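Local coordinates for peptidase S9 prolyl oligopeptidase catalytic domain-containing protein (Pyrococcus horikoshii, PDB 4HXF), which probably cleaves peptides as a serine protease of the acylaminoacyl peptidase type, working as a self-compartmentalizing hexamer, at residues F141-F146 against K575-H580. Residues are numbered along the deposited sequence; the frame is centred on the assembly and turned at random. Where two conformers were deposited one is given.
Sequences FDNMGF and KGAHGH. With Y3A (N-[(benzyloxy)carbonyl]glycyl-N-[(2S,3R)-4-chloro-3-hydroxy-1-phenylbutan-2-yl]glycinamide), chain B.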
ATOM      1  N   PHE A 141      29.464  17.949 -10.109  1.00 13.98           N
ATOM      2  CA  PHE A 141      30.629  17.105 -10.162  1.00 14.47           C
ATOM      3  C   PHE A 141      30.225  15.704 -10.522  1.00 16.68           C
ATOM      4  O   PHE A 141      29.284  15.170 -10.003  1.00 15.87           O
ATOM      5  CB  PHE A 141      31.453  17.142  -8.874  1.00 14.43           C
ATOM      6  CG  PHE A 141      32.921  16.827  -9.074  1.00 14.19           C
ATOM      7  CD1 PHE A 141      33.793  17.830  -9.317  1.00 14.94           C
ATOM      8  CD2 PHE A 141      33.440  15.520  -9.025  1.00 14.81           C
ATOM      9  CE1 PHE A 141      35.108  17.627  -9.605  1.00 15.81           C
ATOM     10  CE2 PHE A 141      34.777  15.286  -9.257  1.00 15.80           C
ATOM     11  CZ  PHE A 141      35.614  16.316  -9.497  1.00 17.61           C
ATOM     12  N   ASP A 142      31.000  15.104 -11.404  1.00 14.22           N
ATOM     13  CA  ASP A 142      30.713  13.728 -11.834  1.00 13.61           C
ATOM     14  C   ASP A 142      30.600  12.779 -10.666  1.00 15.31           C
ATOM     15  O   ASP A 142      31.466  12.766  -9.798  1.00 14.62           O
ATOM     16  CB  ASP A 142      31.833  13.244 -12.804  1.00 14.65           C
ATOM     17  CG  ASP A 142      31.458  11.923 -13.474  1.00 15.47           C
ATOM     18  OD1 ASP A 142      30.507  11.979 -14.248  1.00 17.07           O
ATOM     19  OD2 ASP A 142      32.015  10.898 -13.004  1.00 18.89           O
ATOM     20  N   ASN A 143      29.559  11.965 -10.692  1.00 15.96           N
ATOM     21  CA  ASN A 143      29.337  10.925  -9.674  1.00 17.35           C
ATOM     22  C   ASN A 143      28.970  11.508  -8.297  1.00 24.03           C
ATOM     23  O   ASN A 143      28.886  10.772  -7.310  1.00 24.61           O
ATOM     24  CB  ASN A 143      30.507   9.989  -9.482  1.00 21.30           C
ATOM     25  CG  ASN A 143      30.031   8.562  -9.041  1.00 23.07           C
ATOM     26  OD1 ASN A 143      28.931   8.123  -9.375  1.00 26.22           O
ATOM     27  ND2 ASN A 143      30.842   7.923  -8.262  1.00 32.90           N
ATOM     28  N   MET A 144      28.658  12.792  -8.258  1.00 22.54           N
ATOM     29  CA  MET A 144      28.231  13.497  -7.054  1.00 24.07           C
ATOM     30  C   MET A 144      26.951  14.241  -7.267  1.00 23.93           C
ATOM     31  O   MET A 144      26.233  14.408  -6.293  1.00 26.64           O
ATOM     32  CB  MET A 144      29.282  14.483  -6.587  1.00 24.45           C
ATOM     33  CG  MET A 144      30.532  13.827  -6.176  1.00 26.34           C
ATOM     34  SD  MET A 144      31.818  14.875  -5.623  1.00 30.57           S
ATOM     35  CE  MET A 144      32.970  13.534  -5.197  1.00 36.88           C
ATOM     36  N   GLY A 145      26.677  14.792  -8.466  1.00 20.86           N
ATOM     37  CA  GLY A 145      25.485  15.501  -8.817  1.00 19.35           C
ATOM     38  C   GLY A 145      25.681  17.036  -8.844  1.00 17.24           C
ATOM     39  O   GLY A 145      26.846  17.559  -8.852  1.00 17.14           O
ATOM     40  N   PHE A 146      24.603  17.766  -8.771  1.00 16.46           N
ATOM     41  CA  PHE A 146      24.677  19.236  -8.583  1.00 15.62           C
ATOM     42  C   PHE A 146      25.118  19.499  -7.152  1.00 17.46           C
ATOM     43  O   PHE A 146      24.560  18.921  -6.190  1.00 15.06           O
ATOM     44  CB  PHE A 146      23.375  19.963  -8.876  1.00 16.44           C
ATOM     45  CG  PHE A 146      23.021  19.997 -10.310  1.00 17.21           C
ATOM     46  CD1 PHE A 146      22.288  18.961 -10.902  1.00 20.51           C
ATOM     47  CD2 PHE A 146      23.491  21.020 -11.121  1.00 20.23           C
ATOM     48  CE1 PHE A 146      21.919  18.996 -12.243  1.00 26.08           C
ATOM     49  CE2 PHE A 146      23.171  21.038 -12.476  1.00 19.82           C
ATOM     50  CZ  PHE A 146      22.329  20.052 -13.038  1.00 22.95           C
ATOM     51  N   LYS A 575      20.535   7.140 -17.173  1.00 19.42           N
ATOM     52  CA  LYS A 575      21.279   7.267 -15.926  0.50 19.50           C
ATOM     53  C   LYS A 575      22.729   6.970 -16.198  1.00 19.71           C
ATOM     54  O   LYS A 575      23.121   6.471 -17.248  1.00 18.98           O
ATOM     55  CB  LYS A 575      20.771   6.311 -14.815  0.50 20.65           C
ATOM     56  CG  LYS A 575      19.289   6.418 -14.478  0.50 24.17           C
ATOM     57  CD  LYS A 575      18.951   7.791 -13.909  0.50 23.16           C
ATOM     58  N   GLY A 576      23.570   7.378 -15.267  1.00 20.10           N
ATOM     59  CA  GLY A 576      24.954   7.027 -15.296  1.00 18.41           C
ATOM     60  C   GLY A 576      25.907   8.219 -15.412  1.00 19.60           C
ATOM     61  O   GLY A 576      25.735   9.116 -16.228  1.00 17.98           O
ATOM     62  N   ALA A 577      26.998   8.158 -14.659  1.00 16.51           N
ATOM     63  CA  ALA A 577      28.092   9.163 -14.674  1.00 18.38           C
ATOM     64  C   ALA A 577      29.124   8.754 -15.700  1.00 16.83           C
ATOM     65  O   ALA A 577      28.881   7.888 -16.613  1.00 18.41           O
ATOM     66  CB  ALA A 577      28.656   9.370 -13.258  1.00 17.45           C
ATOM     67  N   HIS A 578      30.273   9.377 -15.640  1.00 16.46           N
ATOM     68  CA  HIS A 578      31.351   9.184 -16.610  1.00 16.58           C
ATOM     69  C   HIS A 578      31.763   7.726 -16.732  1.00 17.33           C
ATOM     70  O   HIS A 578      32.013   7.228 -17.838  1.00 18.94           O
ATOM     71  CB  HIS A 578      32.505  10.079 -16.155  1.00 16.26           C
ATOM     72  CG  HIS A 578      33.620  10.281 -17.164  1.00 16.33           C
ATOM     73  ND1 HIS A 578      33.424  10.774 -18.468  1.00 21.15           N
ATOM     74  CD2 HIS A 578      35.007  10.168 -16.961  1.00 19.02           C
ATOM     75  CE1 HIS A 578      34.614  10.879 -19.080  1.00 18.45           C
ATOM     76  NE2 HIS A 578      35.606  10.506 -18.143  1.00 19.28           N
ATOM     77  N   GLY A 579      31.750   7.049 -15.596  1.00 17.69           N
ATOM     78  CA  GLY A 579      32.171   5.646 -15.526  1.00 17.82           C
ATOM     79  C   GLY A 579      31.054   4.616 -15.696  1.00 16.58           C
ATOM     80  O   GLY A 579      31.244   3.472 -15.293  1.00 17.57           O
ATOM     81  N   HIS A 580      29.909   4.998 -16.266  1.00 15.41           N
ATOM     82  CA  HIS A 580      28.738   4.110 -16.304  1.00 14.99           C
ATOM     83  C   HIS A 580      28.963   2.783 -17.011  1.00 16.82           C
ATOM     84  O   HIS A 580      28.253   1.832 -16.684  1.00 17.09           O
ATOM     85  CB  HIS A 580      27.567   4.827 -16.939  1.00 16.47           C
ATOM     86  CG  HIS A 580      27.732   5.063 -18.431  1.00 15.80           C
ATOM     87  ND1 HIS A 580      26.990   4.385 -19.378  1.00 16.59           N
ATOM     88  CD2 HIS A 580      28.447   6.031 -19.116  1.00 15.07           C
ATOM     89  CE1 HIS A 580      27.291   4.837 -20.613  1.00 16.64           C
ATOM     90  NE2 HIS A 580      28.229   5.838 -20.463  1.00 15.75           N
TER
HETATM   91  N3  Y3A B 701      40.726  12.432 -14.765  1.00 31.19           N
HETATM   92  CA3 Y3A B 701      40.795  13.085 -16.087  1.00 29.62           C
HETATM   93  C3  Y3A B 701      39.410  12.876 -16.708  1.00 23.84           C
HETATM   94  O3  Y3A B 701      38.370  12.623 -16.136  1.00 22.30           O
HETATM   95  C4  Y3A B 701      38.064  10.953 -19.169  1.00 17.83           C
HETATM   96  O4  Y3A B 701      39.220  10.529 -19.795  1.00 19.01           O
HETATM   97  CA4 Y3A B 701      38.178  12.450 -18.942  1.00 14.44           C
HETATM   98  N4  Y3A B 701      39.475  12.655 -18.243  1.00 19.47           N
HETATM   99  CB4 Y3A B 701      38.409  13.315 -20.216  1.00 16.03           C
HETATM  100  CG4 Y3A B 701      38.534  14.776 -19.937  1.00 16.26           C
HETATM  101  CD1 Y3A B 701      37.518  15.583 -19.402  1.00 18.37           C
HETATM  102  CD2 Y3A B 701      39.709  15.426 -20.292  1.00 19.95           C
HETATM  103  CE1 Y3A B 701      37.662  16.940 -19.182  1.00 18.86           C
HETATM  104  CE2 Y3A B 701      39.875  16.785 -20.071  1.00 18.80           C
HETATM  105  CZ4 Y3A B 701      38.881  17.520 -19.502  1.00 18.58           C
HETATM  106  C15 Y3A B 701      37.395  10.134 -18.003  1.00 18.18           C
HETATM  107  O   HOH W   1      31.905   8.158 -12.923  1.00 21.39           O
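Asp142 reaches from a tight hairpin turn to the loop that carries His578, and its carboxylate makes the polar links. The hairpin belongs to the long connection between strands 117-124 and 151-158 of a beta-propeller blade, and the loop follows strand 568-573 of the alpha/beta hydrolase domain, so the contact joins propeller to active-site loop. Asp142 OD1 accepts from His578 N at 3.0 Å, on the syn side and 19° out of the carboxylate plane. The same oxygen also takes the N-H of Tyr547, so two backbone donors grip it. A water donates to Asp142 OD2 at 2.7 Å and accepts from Gly579 N. The carboxylate thus holds one N-H directly and the next through water in the type I turn from Ala577 to His580, just where a helix begins.

Van der Waals contacts of two CB atoms fill in around these bonds. Ala577 CB sits 3.3 Å from Asp142 OD1 and 3.8 Å from Asn143 N. His578 CB approaches Asp142 OD2 to 3.3 Å, but with CG anti to its own backbone N (chi1 -167°) the imidazole leads away from the hairpin, its plane 85° from the carboxylate.

At the far edge of that ring, NE2 is covalently bonded to C15 of the chloromethyl ketone inhibitor, while ND1 is hydrogen-bonded to Asp546, consistent with a Ser466-His578-Asp546 triad. Asp142 therefore acts on the histidine's backbone rather than its ring, a second-shell anchor that probably helps place the histidine loop, and so the imidazole.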